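PDB 6MX6: Pre-mRNA-processing-splicing factor 8 from Cryptococcus neoformans var. grubii serotype A, which probably excises itself, as an intein with a Hint fold, from its spliceosomal host protein and joins the flanking segments by protein splicing. Local coordinates for residues N68-M73 / R98-V103; R11-D16 / L164-D169; T56-E61 / L139-S144. All blocks are in the same frame, centred on the assembly; numbering follows the deposited sequence.

Contact 1: residues N68-M73 / R98-V103; sequences NHILSM and RVDVTV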
loop_
_atom_site.group_PDB
_atom_site.type_symbol
_atom_site.label_atom_id
_atom_site.label_comp_id
_atom_site.label_asym_id
_atom_site.label_seq_id
_atom_site.Cartn_x
_atom_site.Cartn_y
_atom_site.Cartn_z
ATOM N N ASN A 68 -5.316 10.016 -2.449
ATOM C CA ASN A 68 -4.353 10.107 -3.541
ATOM C C ASN A 68 -3.268 9.046 -3.457
ATOM O O ASN A 68 -2.349 9.044 -4.285
ATOM C CB ASN A 68 -3.709 11.505 -3.586
ATOM C CG ASN A 68 -3.042 11.886 -2.288
ATOM O OD1 ASN A 68 -3.442 11.444 -1.216
ATOM N ND2 ASN A 68 -2.018 12.728 -2.375
ATOM N N HIS A 69 -3.353 8.145 -2.485
ATOM C CA HIS A 69 -2.372 7.078 -2.387
ATOM C C HIS A 69 -2.445 6.180 -3.617
ATOM O O HIS A 69 -3.519 5.939 -4.168
ATOM C CB HIS A 69 -2.611 6.270 -1.123
ATOM C CG HIS A 69 -1.579 5.223 -0.883
ATOM N ND1 HIS A 69 -0.290 5.523 -0.506
ATOM C CD2 HIS A 69 -1.641 3.875 -0.985
ATOM C CE1 HIS A 69 0.398 4.404 -0.379
ATOM N NE2 HIS A 69 -0.402 3.389 -0.657
ATOM N N ILE A 70 -1.289 5.707 -4.067
ATOM C CA ILE A 70 -1.202 4.882 -5.268
ATOM C C ILE A 70 -1.185 3.421 -4.843
ATOM O O ILE A 70 -0.341 3.015 -4.042
ATOM C CB ILE A 70 0.051 5.221 -6.089
ATOM C CG1 ILE A 70 0.005 6.677 -6.557
ATOM C CG2 ILE A 70 0.180 4.269 -7.269
ATOM C CD1 ILE A 70 1.331 7.175 -7.094
ATOM N N LEU A 71 -2.111 2.632 -5.377
ATOM C CA LEU A 71 -2.124 1.186 -5.189
ATOM C C LEU A 71 -1.351 0.516 -6.320
ATOM O O LEU A 71 -1.584 0.808 -7.498
ATOM C CB LEU A 71 -3.561 0.665 -5.168
ATOM C CG LEU A 71 -4.521 1.379 -4.220
ATOM C CD1 LEU A 71 -5.952 0.899 -4.450
ATOM C CD2 LEU A 71 -4.101 1.155 -2.774
ATOM N N SER A 72 -0.434 -0.372 -5.956
ATOM C CA SER A 72 0.250 -1.217 -6.925
ATOM C C SER A 72 -0.520 -2.524 -7.026
ATOM O O SER A 72 -0.670 -3.236 -6.034
ATOM C CB SER A 72 1.699 -1.466 -6.511
ATOM O OG SER A 72 2.481 -0.301 -6.694
ATOM N N MET A 73 -1.019 -2.829 -8.218
ATOM C CA MET A 73 -1.966 -3.903 -8.419
ATOM C C MET A 73 -1.540 -4.751 -9.606
ATOM O O MET A 73 -0.630 -4.402 -10.368
ATOM C CB MET A 73 -3.382 -3.349 -8.647
ATOM C CG MET A 73 -3.685 -2.094 -7.854
ATOM S SD MET A 73 -5.452 -1.763 -7.689
ATOM C CE MET A 73 -5.946 -3.110 -6.619
ATOM N N ARG A 98 1.126 -5.591 -14.373
ATOM C CA ARG A 98 1.307 -4.648 -13.276
ATOM C C ARG A 98 0.692 -3.303 -13.642
ATOM O O ARG A 98 0.905 -2.803 -14.750
ATOM C CB ARG A 98 2.794 -4.482 -12.969
ATOM C CG ARG A 98 3.361 -5.549 -12.051
ATOM C CD ARG A 98 3.050 -5.249 -10.591
ATOM N NE ARG A 98 3.785 -4.085 -10.107
ATOM C CZ ARG A 98 3.252 -2.876 -9.975
ATOM N NH1 ARG A 98 1.976 -2.686 -10.281
ATOM N NH2 ARG A 98 3.988 -1.864 -9.536
ATOM N N VAL A 99 -0.090 -2.723 -12.723
ATOM C CA VAL A 99 -0.690 -1.400 -12.927
ATOM C C VAL A 99 -0.669 -0.632 -11.612
ATOM O O VAL A 99 -0.933 -1.196 -10.546
ATOM C CB VAL A 99 -2.142 -1.476 -13.461
ATOM C CG1 VAL A 99 -2.656 -0.080 -13.815
ATOM C CG2 VAL A 99 -2.249 -2.374 -14.680
ATOM N N ASP A 100 -0.388 0.665 -11.685
ATOM C CA ASP A 100 -0.515 1.556 -10.539
ATOM C C ASP A 100 -1.760 2.412 -10.730
ATOM O O ASP A 100 -1.985 2.949 -11.818
ATOM C CB ASP A 100 0.727 2.437 -10.380
ATOM C CG ASP A 100 1.984 1.628 -10.111
ATOM O OD1 ASP A 100 1.874 0.465 -9.654
ATOM O OD2 ASP A 100 3.089 2.152 -10.363
ATOM N N VAL A 101 -2.572 2.534 -9.683
ATOM C CA VAL A 101 -3.800 3.321 -9.778
ATOM C C VAL A 101 -4.050 4.025 -8.452
ATOM O O VAL A 101 -3.896 3.428 -7.385
ATOM C CB VAL A 101 -5.004 2.448 -10.187
ATOM C CG1 VAL A 101 -5.181 1.298 -9.220
ATOM C CG2 VAL A 101 -6.270 3.284 -10.286
ATOM N N THR A 102 -4.413 5.305 -8.511
ATOM C CA THR A 102 -4.701 6.002 -7.269
ATOM C C THR A 102 -5.997 5.477 -6.667
ATOM O O THR A 102 -6.870 4.955 -7.369
ATOM C CB THR A 102 -4.807 7.513 -7.487
ATOM O OG1 THR A 102 -5.981 7.811 -8.257
ATOM C CG2 THR A 102 -3.556 8.052 -8.187
ATOM N N VAL A 103 -6.108 5.613 -5.343
ATOM C CA VAL A 103 -7.333 5.225 -4.651
ATOM C C VAL A 103 -8.533 5.975 -5.224
ATOM O O VAL A 103 -9.606 5.395 -5.401
ATOM C CB VAL A 103 -7.181 5.441 -3.130
ATOM C CG1 VAL A 103 -8.530 5.439 -2.449
ATOM C CG2 VAL A 103 -6.260 4.375 -2.510
#
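Met-73 overlaps Val-101 on one face of an antiparallel strand pair, its SD 3.4 Å from Val-101 CG1. That methyl sits between the backbone N and the carbonyl carbon (chi1 56°), which brings it up to the sulfur. Leu-71 closes on one methyl of Val-103: its CG and both CD atoms lie within 4.0 Å of Val-103 CG2.

The opposite face is polar at one end. Asp-100 OD1 collects three donors. Arg-98 grips it end-on in a salt bridge through NH1 and NH2, OD1 lying in the guanidinium plane; NH2, 3.1 Å from OD1, meets its syn lone pair. Ser-72 OG reaches the same OD1 from above the carboxylate plane, at 3.1 Å. Arg-98 NH1 also donates across the strands to Met-73 O (3.1 Å), which already accepts from Val-99 N. Further along, Ile-70 CG2 rests 3.7 Å from Asp-100 CB. Paired backbone hydrogen bonds at Leu-71/Val-101 and Met-73/Val-99 fix the register, and Val-103 N to His-69 O (2.9 Å) extends it to the start of helix 103-108.

Thr-66 to His-69 fits the TxxH motif of intein block B, and His-69 ND1 is hydrogen-bonded to Cys-5 N, consistent with a role at the N-terminal splice junction. Strand 96-102 edges a six-stranded sheet; strand 70-76 separates it from strand 117-120, whose Tyr-117 and Leu-119 touch Met-73, while His-174 of strand 172-174 touches Ile-70, Ser-72 and Asp-100.

Contact 2: residues R11-D16 / L164-D169; sequences RLLRAD and LYLRYD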
loop_
_atom_site.group_PDB
_atom_site.type_symbol
_atom_site.label_atom_id
_atom_site.label_comp_id
_atom_site.label_asym_id
_atom_site.label_seq_id
_atom_site.Cartn_x
_atom_site.Cartn_y
_atom_site.Cartn_z
ATOM N N ARG A 11 2.172 -1.139 9.756
ATOM C CA ARG A 11 3.434 -1.810 10.060
ATOM C C ARG A 11 4.165 -2.142 8.765
ATOM O O ARG A 11 3.635 -2.868 7.915
ATOM C CB ARG A 11 3.176 -3.080 10.879
ATOM C CG ARG A 11 2.474 -2.822 12.208
ATOM C CD ARG A 11 1.690 -4.041 12.691
ATOM N NE ARG A 11 2.545 -5.214 12.827
ATOM C CZ ARG A 11 2.107 -6.425 13.154
ATOM N NH1 ARG A 11 0.815 -6.627 13.380
ATOM N NH2 ARG A 11 2.962 -7.435 13.252
ATOM N N LEU A 12 5.381 -1.622 8.618
ATOM C CA LEU A 12 6.231 -1.837 7.460
ATOM C C LEU A 12 7.459 -2.640 7.860
ATOM O O LEU A 12 7.740 -2.833 9.045
ATOM C CB LEU A 12 6.654 -0.496 6.854
ATOM C CG LEU A 12 5.505 0.498 6.674
ATOM C CD1 LEU A 12 6.009 1.845 6.190
ATOM C CD2 LEU A 12 4.478 -0.076 5.700
ATOM N N LEU A 13 8.214 -3.079 6.852
ATOM C CA LEU A 13 9.428 -3.869 7.056
ATOM C C LEU A 13 10.656 -3.014 6.769
ATOM O O LEU A 13 10.774 -2.437 5.683
ATOM C CB LEU A 13 9.433 -5.109 6.158
ATOM C CG LEU A 13 8.402 -6.182 6.508
ATOM C CD1 LEU A 13 8.461 -7.338 5.529
ATOM C CD2 LEU A 13 8.598 -6.665 7.930
ATOM N N ARG A 14 11.563 -2.936 7.741
ATOM C CA ARG A 14 12.883 -2.381 7.480
ATOM C C ARG A 14 13.673 -3.309 6.562
ATOM O O ARG A 14 13.348 -4.489 6.394
ATOM C CB ARG A 14 13.658 -2.182 8.781
ATOM C CG ARG A 14 13.134 -1.094 9.697
ATOM C CD ARG A 14 14.111 -0.859 10.841
ATOM N NE ARG A 14 13.601 0.097 11.818
ATOM C CZ ARG A 14 13.657 1.415 11.668
ATOM N NH1 ARG A 14 14.195 1.942 10.576
ATOM N NH2 ARG A 14 13.170 2.207 12.611
ATOM N N ALA A 15 14.748 -2.769 5.980
ATOM C CA ALA A 15 15.572 -3.569 5.079
ATOM C C ALA A 15 16.159 -4.797 5.764
ATOM O O ALA A 15 16.487 -5.774 5.083
ATOM C CB ALA A 15 16.698 -2.718 4.487
ATOM N N ASP A 16 16.289 -4.776 7.088
ATOM C CA ASP A 16 16.843 -5.907 7.823
ATOM C C ASP A 16 15.778 -6.903 8.264
ATOM O O ASP A 16 16.114 -7.904 8.907
ATOM C CB ASP A 16 17.637 -5.415 9.042
ATOM C CG ASP A 16 16.756 -4.800 10.120
ATOM O OD1 ASP A 16 15.566 -4.530 9.854
ATOM O OD2 ASP A 16 17.258 -4.583 11.244
ATOM N N LEU A 164 8.509 0.877 -4.565
ATOM C CA LEU A 164 7.761 -0.181 -3.904
ATOM C C LEU A 164 8.459 -0.611 -2.616
ATOM O O LEU A 164 9.690 -0.640 -2.542
ATOM C CB LEU A 164 7.595 -1.384 -4.832
ATOM C CG LEU A 164 6.999 -1.097 -6.207
ATOM C CD1 LEU A 164 6.844 -2.386 -6.985
ATOM C CD2 LEU A 164 5.661 -0.380 -6.072
ATOM N N TYR A 165 7.662 -0.947 -1.607
ATOM C CA TYR A 165 8.172 -1.403 -0.320
ATOM C C TYR A 165 7.136 -2.347 0.273
ATOM O O TYR A 165 6.050 -2.530 -0.283
ATOM C CB TYR A 165 8.478 -0.231 0.622
ATOM C CG TYR A 165 7.276 0.650 0.906
ATOM C CD1 TYR A 165 6.802 1.542 -0.046
ATOM C CD2 TYR A 165 6.616 0.581 2.127
ATOM C CE1 TYR A 165 5.701 2.331 0.206
ATOM C CE2 TYR A 165 5.522 1.374 2.390
ATOM C CZ TYR A 165 5.065 2.241 1.430
ATOM O OH TYR A 165 3.966 3.030 1.689
ATOM N N LEU A 166 7.473 -2.957 1.404
ATOM C CA LEU A 166 6.677 -4.054 1.938
ATOM C C LEU A 166 6.018 -3.695 3.259
ATOM O O LEU A 166 6.671 -3.162 4.166
ATOM C CB LEU A 166 7.535 -5.305 2.121
ATOM C CG LEU A 166 8.003 -5.971 0.828
ATOM C CD1 LEU A 166 8.678 -7.299 1.147
ATOM C CD2 LEU A 166 6.858 -6.153 -0.163
ATOM N N ARG A 167 4.729 -4.018 3.369
ATOM C CA ARG A 167 4.069 -4.127 4.661
ATOM C C ARG A 167 4.609 -5.349 5.402
ATOM O O ARG A 167 5.241 -6.229 4.817
ATOM C CB ARG A 167 2.548 -4.241 4.474
ATOM C CG ARG A 167 1.706 -3.776 5.669
ATOM C CD ARG A 167 0.223 -3.642 5.312
ATOM N NE ARG A 167 -0.436 -4.942 5.174
ATOM C CZ ARG A 167 -1.753 -5.104 5.102
ATOM N NH1 ARG A 167 -2.552 -4.044 5.135
ATOM N NH2 ARG A 167 -2.276 -6.320 4.980
ATOM N N TYR A 168 4.346 -5.398 6.710
ATOM C CA TYR A 168 4.906 -6.455 7.549
ATOM C C TYR A 168 4.479 -7.851 7.085
ATOM O O TYR A 168 5.208 -8.826 7.311
ATOM C CB TYR A 168 4.497 -6.229 9.006
ATOM C CG TYR A 168 3.099 -6.730 9.282
ATOM C CD1 TYR A 168 1.987 -6.001 8.877
ATOM C CD2 TYR A 168 2.892 -7.946 9.914
ATOM C CE1 TYR A 168 0.705 -6.468 9.112
ATOM C CE2 TYR A 168 1.619 -8.420 10.155
ATOM C CZ TYR A 168 0.530 -7.683 9.751
ATOM O OH TYR A 168 -0.736 -8.171 9.996
ATOM N N ASP A 169 3.314 -7.974 6.445
ATOM C CA ASP A 169 2.834 -9.235 5.893
ATOM C C ASP A 169 3.156 -9.380 4.410
ATOM O O ASP A 169 2.506 -10.168 3.716
ATOM C CB ASP A 169 1.323 -9.386 6.118
ATOM C CG ASP A 169 0.509 -8.310 5.407
ATOM O OD1 ASP A 169 1.103 -7.361 4.855
ATOM O OD2 ASP A 169 -0.735 -8.415 5.392
HETATM O O HOH W 1 8.829 -1.909 4.010
#
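Arg-11 lays its guanidinium flat on the ring of Tyr-168, a cation-pi stack with centres 3.7 Å apart and planes inclined by 18°. The group is shifted toward the rim: Arg-11 NH2 lies nearest Tyr-168 CD2, and Arg-11 CZ stands over the CD2-CE2 side of the ring. A bend at chi3 (57°) sets Arg-11 NE beside Tyr-168 CG, and the ring's other face carries Asp-169 CB, so the tyrosine is sandwiched.

A second bump is Leu-13, whose branched end fits the hollow at the backbone turn of Arg-167 and Tyr-168: CD1 lies 3.5 Å from Arg-167 O, and CG and CD2 both press on Tyr-168 CA. Although its CB points away from segment 164-169, Leu-12 brings both methyls to one corner of the Tyr-165 ring. Leu-12 CD2 approaches CE2 in the ring plane at 3.8 Å, and CD1 reaches the same carbon. In the reverse sense, Arg-167 CG packs tightly on Arg-11 O, at 3.1 Å.

Leu-12 and Arg-167 form a single backbone bridge, consistent with short strands that run at 109° to each other. Tyr-168 N donates to Arg-11 O (2.9 Å) and Leu-13 N to Leu-166 O (3.1 Å); a water donates to both Leu-13 O and Leu-166 O, bridging the two backbones.

Joining segments near the two chain ends in this way is consistent with the Hint fold. Strand 19-21 flanks the site through Glu-19, which forms a salt bridge with Arg-11 NE; Leu-32 of strand 30-32 touches Leu-13 and Leu-166, and Leu-173 of strand 172-174 packs on Leu-12 and Tyr-165.

Contact 3: residues T56-E61 / L139-S144; sequences THEGLE and LLHINS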
loop_
_atom_site.group_PDB
_atom_site.type_symbol
_atom_site.label_atom_id
_atom_site.label_comp_id
_atom_site.label_asym_id
_atom_site.label_seq_id
_atom_site.Cartn_x
_atom_site.Cartn_y
_atom_site.Cartn_z
ATOM N N THR A 56 -9.909 -6.869 2.251
ATOM C CA THR A 56 -9.775 -7.987 1.332
ATOM C C THR A 56 -10.658 -9.148 1.777
ATOM O O THR A 56 -11.056 -9.249 2.939
ATOM C CB THR A 56 -8.312 -8.441 1.241
ATOM O OG1 THR A 56 -7.797 -8.700 2.554
ATOM C CG2 THR A 56 -7.455 -7.352 0.563
ATOM N N HIS A 57 -10.989 -10.009 0.818
ATOM C CA HIS A 57 -11.603 -11.289 1.162
ATOM C C HIS A 57 -10.692 -12.088 2.075
ATOM O O HIS A 57 -11.146 -12.685 3.061
ATOM C CB HIS A 57 -11.893 -12.094 -0.108
ATOM C CG HIS A 57 -13.036 -11.571 -0.912
ATOM N ND1 HIS A 57 -14.289 -12.146 -0.884
ATOM C CD2 HIS A 57 -13.115 -10.535 -1.779
ATOM C CE1 HIS A 57 -15.092 -11.484 -1.699
ATOM N NE2 HIS A 57 -14.405 -10.500 -2.252
ATOM N N GLU A 58 -9.405 -12.125 1.748
ATOM C CA GLU A 58 -8.431 -12.878 2.520
ATOM C C GLU A 58 -8.236 -12.251 3.899
ATOM O O GLU A 58 -8.407 -11.047 4.086
ATOM C CB GLU A 58 -7.099 -12.933 1.768
ATOM C CG GLU A 58 -7.117 -13.745 0.467
ATOM C CD GLU A 58 -7.749 -13.006 -0.717
ATOM O OE1 GLU A 58 -7.825 -13.593 -1.820
ATOM O OE2 GLU A 58 -8.180 -11.844 -0.552
ATOM N N GLY A 59 -7.868 -13.085 4.869
ATOM C CA GLY A 59 -7.727 -12.626 6.236
ATOM C C GLY A 59 -6.432 -11.884 6.499
ATOM O O GLY A 59 -5.580 -12.350 7.259
ATOM N N LEU A 60 -6.275 -10.729 5.868
ATOM C CA LEU A 60 -5.124 -9.860 6.064
ATOM C C LEU A 60 -5.616 -8.537 6.630
ATOM O O LEU A 60 -6.779 -8.170 6.455
ATOM C CB LEU A 60 -4.368 -9.610 4.749
ATOM C CG LEU A 60 -3.441 -10.686 4.168
ATOM C CD1 LEU A 60 -2.539 -11.294 5.230
ATOM C CD2 LEU A 60 -4.237 -11.764 3.461
ATOM N N GLU A 61 -4.715 -7.815 7.297
ATOM C CA GLU A 61 -5.070 -6.530 7.892
ATOM C C GLU A 61 -5.558 -5.550 6.835
ATOM O O GLU A 61 -5.026 -5.499 5.724
ATOM C CB GLU A 61 -3.860 -5.933 8.620
ATOM C CG GLU A 61 -3.607 -6.549 9.993
ATOM C CD GLU A 61 -2.573 -5.784 10.803
ATOM O OE1 GLU A 61 -2.052 -4.763 10.304
ATOM O OE2 GLU A 61 -2.280 -6.211 11.939
ATOM N N LEU A 139 -2.111 -13.246 -4.869
ATOM C CA LEU A 139 -3.016 -12.162 -5.224
ATOM C C LEU A 139 -4.106 -12.053 -4.168
ATOM O O LEU A 139 -4.584 -13.060 -3.635
ATOM C CB LEU A 139 -3.650 -12.388 -6.597
ATOM C CG LEU A 139 -2.759 -12.386 -7.837
ATOM C CD1 LEU A 139 -3.591 -12.724 -9.061
ATOM C CD2 LEU A 139 -2.063 -11.049 -8.023
ATOM N N LEU A 140 -4.484 -10.820 -3.860
ATOM C CA LEU A 140 -5.502 -10.527 -2.865
ATOM C C LEU A 140 -6.675 -9.842 -3.548
ATOM O O LEU A 140 -6.486 -8.916 -4.343
ATOM C CB LEU A 140 -4.940 -9.642 -1.749
ATOM C CG LEU A 140 -3.643 -10.148 -1.134
ATOM C CD1 LEU A 140 -3.089 -9.106 -0.188
ATOM C CD2 LEU A 140 -3.886 -11.462 -0.409
ATOM N N HIS A 141 -7.880 -10.287 -3.223
ATOM C CA HIS A 141 -9.097 -9.793 -3.839
ATOM C C HIS A 141 -9.717 -8.768 -2.902
ATOM O O HIS A 141 -9.951 -9.061 -1.726
ATOM C CB HIS A 141 -10.061 -10.948 -4.109
ATOM C CG HIS A 141 -9.459 -12.043 -4.933
ATOM N ND1 HIS A 141 -8.657 -13.029 -4.393
ATOM C CD2 HIS A 141 -9.519 -12.293 -6.262
ATOM C CE1 HIS A 141 -8.260 -13.844 -5.353
ATOM N NE2 HIS A 141 -8.768 -13.419 -6.496
ATOM N N ILE A 142 -9.965 -7.574 -3.414
ATOM C CA ILE A 142 -10.552 -6.523 -2.598
ATOM C C ILE A 142 -12.040 -6.801 -2.425
ATOM O O ILE A 142 -12.766 -7.006 -3.404
ATOM C CB ILE A 142 -10.302 -5.147 -3.232
ATOM C CG1 ILE A 142 -8.805 -4.842 -3.195
ATOM C CG2 ILE A 142 -11.092 -4.078 -2.505
ATOM C CD1 ILE A 142 -8.452 -3.502 -3.791
ATOM N N ASN A 143 -12.497 -6.811 -1.178
ATOM C CA ASN A 143 -13.911 -6.999 -0.885
ATOM C C ASN A 143 -14.646 -5.679 -0.725
ATOM O O ASN A 143 -15.811 -5.570 -1.122
ATOM C CB ASN A 143 -14.084 -7.843 0.383
ATOM C CG ASN A 143 -15.530 -8.234 0.626
ATOM O OD1 ASN A 143 -16.216 -8.724 -0.276
ATOM N ND2 ASN A 143 -16.003 -8.011 1.846
ATOM N N SER A 144 -14.001 -4.666 -0.152
ATOM C CA SER A 144 -14.677 -3.384 -0.005
ATOM C C SER A 144 -13.646 -2.275 0.066
ATOM O O SER A 144 -12.510 -2.487 0.489
ATOM C CB SER A 144 -15.581 -3.341 1.237
ATOM O OG SER A 144 -14.841 -3.556 2.423
#
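Glu-58 meets His-141 with both carboxylate oxygens. Its OE1 accepts from His-141 ND1 at 2.8 Å through the syn lone pair, the donor angle being 167°, and the carboxylate and ring planes differ by only 14°. OE2 takes His-141 N at 3.1 Å, so side chain and backbone of one residue are held together. The bend at chi2 (78°) brings Glu-58 CD round to this site. A backbone hydrogen bond, His-57 N to His-141 O (2.9 Å), runs beside it.

These bonds join the loop after strand 52-56 to strand 139-147, which pairs with strand 52-56 in the six-stranded antiparallel sheet of the Hint domain. Thr-56 and Ile-142 form a non-hydrogen-bonded pair there, and Asn-143 and Ser-144 opposite Lys-55 make a classic beta bulge. Within the loop, Thr-56 OG1 and Leu-60 N share Glu-58 O around an inverse gamma turn centred on Gly-59.

Over the bulge, Asn-143 CB lies on the face of the His-57 ring, a CH-pi contact 3.9 Å from its centroid. Apolar packing centres on Leu-140: the side chains of Leu-60 and Leu-140 cross at about a right angle, with their CD2 atoms 3.9 Å apart, and Thr-56 CG2 lies 4.1 Å from Leu-140 CB.

Overall arrangement
Contact 2 is the buried one, contact 1 is partly buried and contact 3 lies at the surface. Contacts 1 and 3 belong to one six-stranded sheet and touch through Met-73 CE and Ile-142 CD1, 3.8 Å apart; contact 2 joins short strands of other sheets, and both other contacts are nested in the loop it closes. Regular backbone pairing dominates contact 1, whereas contact 2 combines a cation-pi stack and leucine packing with a single bridge and a bridging water, and contact 3 relies on a carboxylate-histidine bond at a loop. Leu-164 packs on Ser-72 and Arg-98, linking contacts 1 and 2, while Glu-61 O probably accepts from Arg-167 NH1 (2.9 Å), tying contact 3 to contact 2.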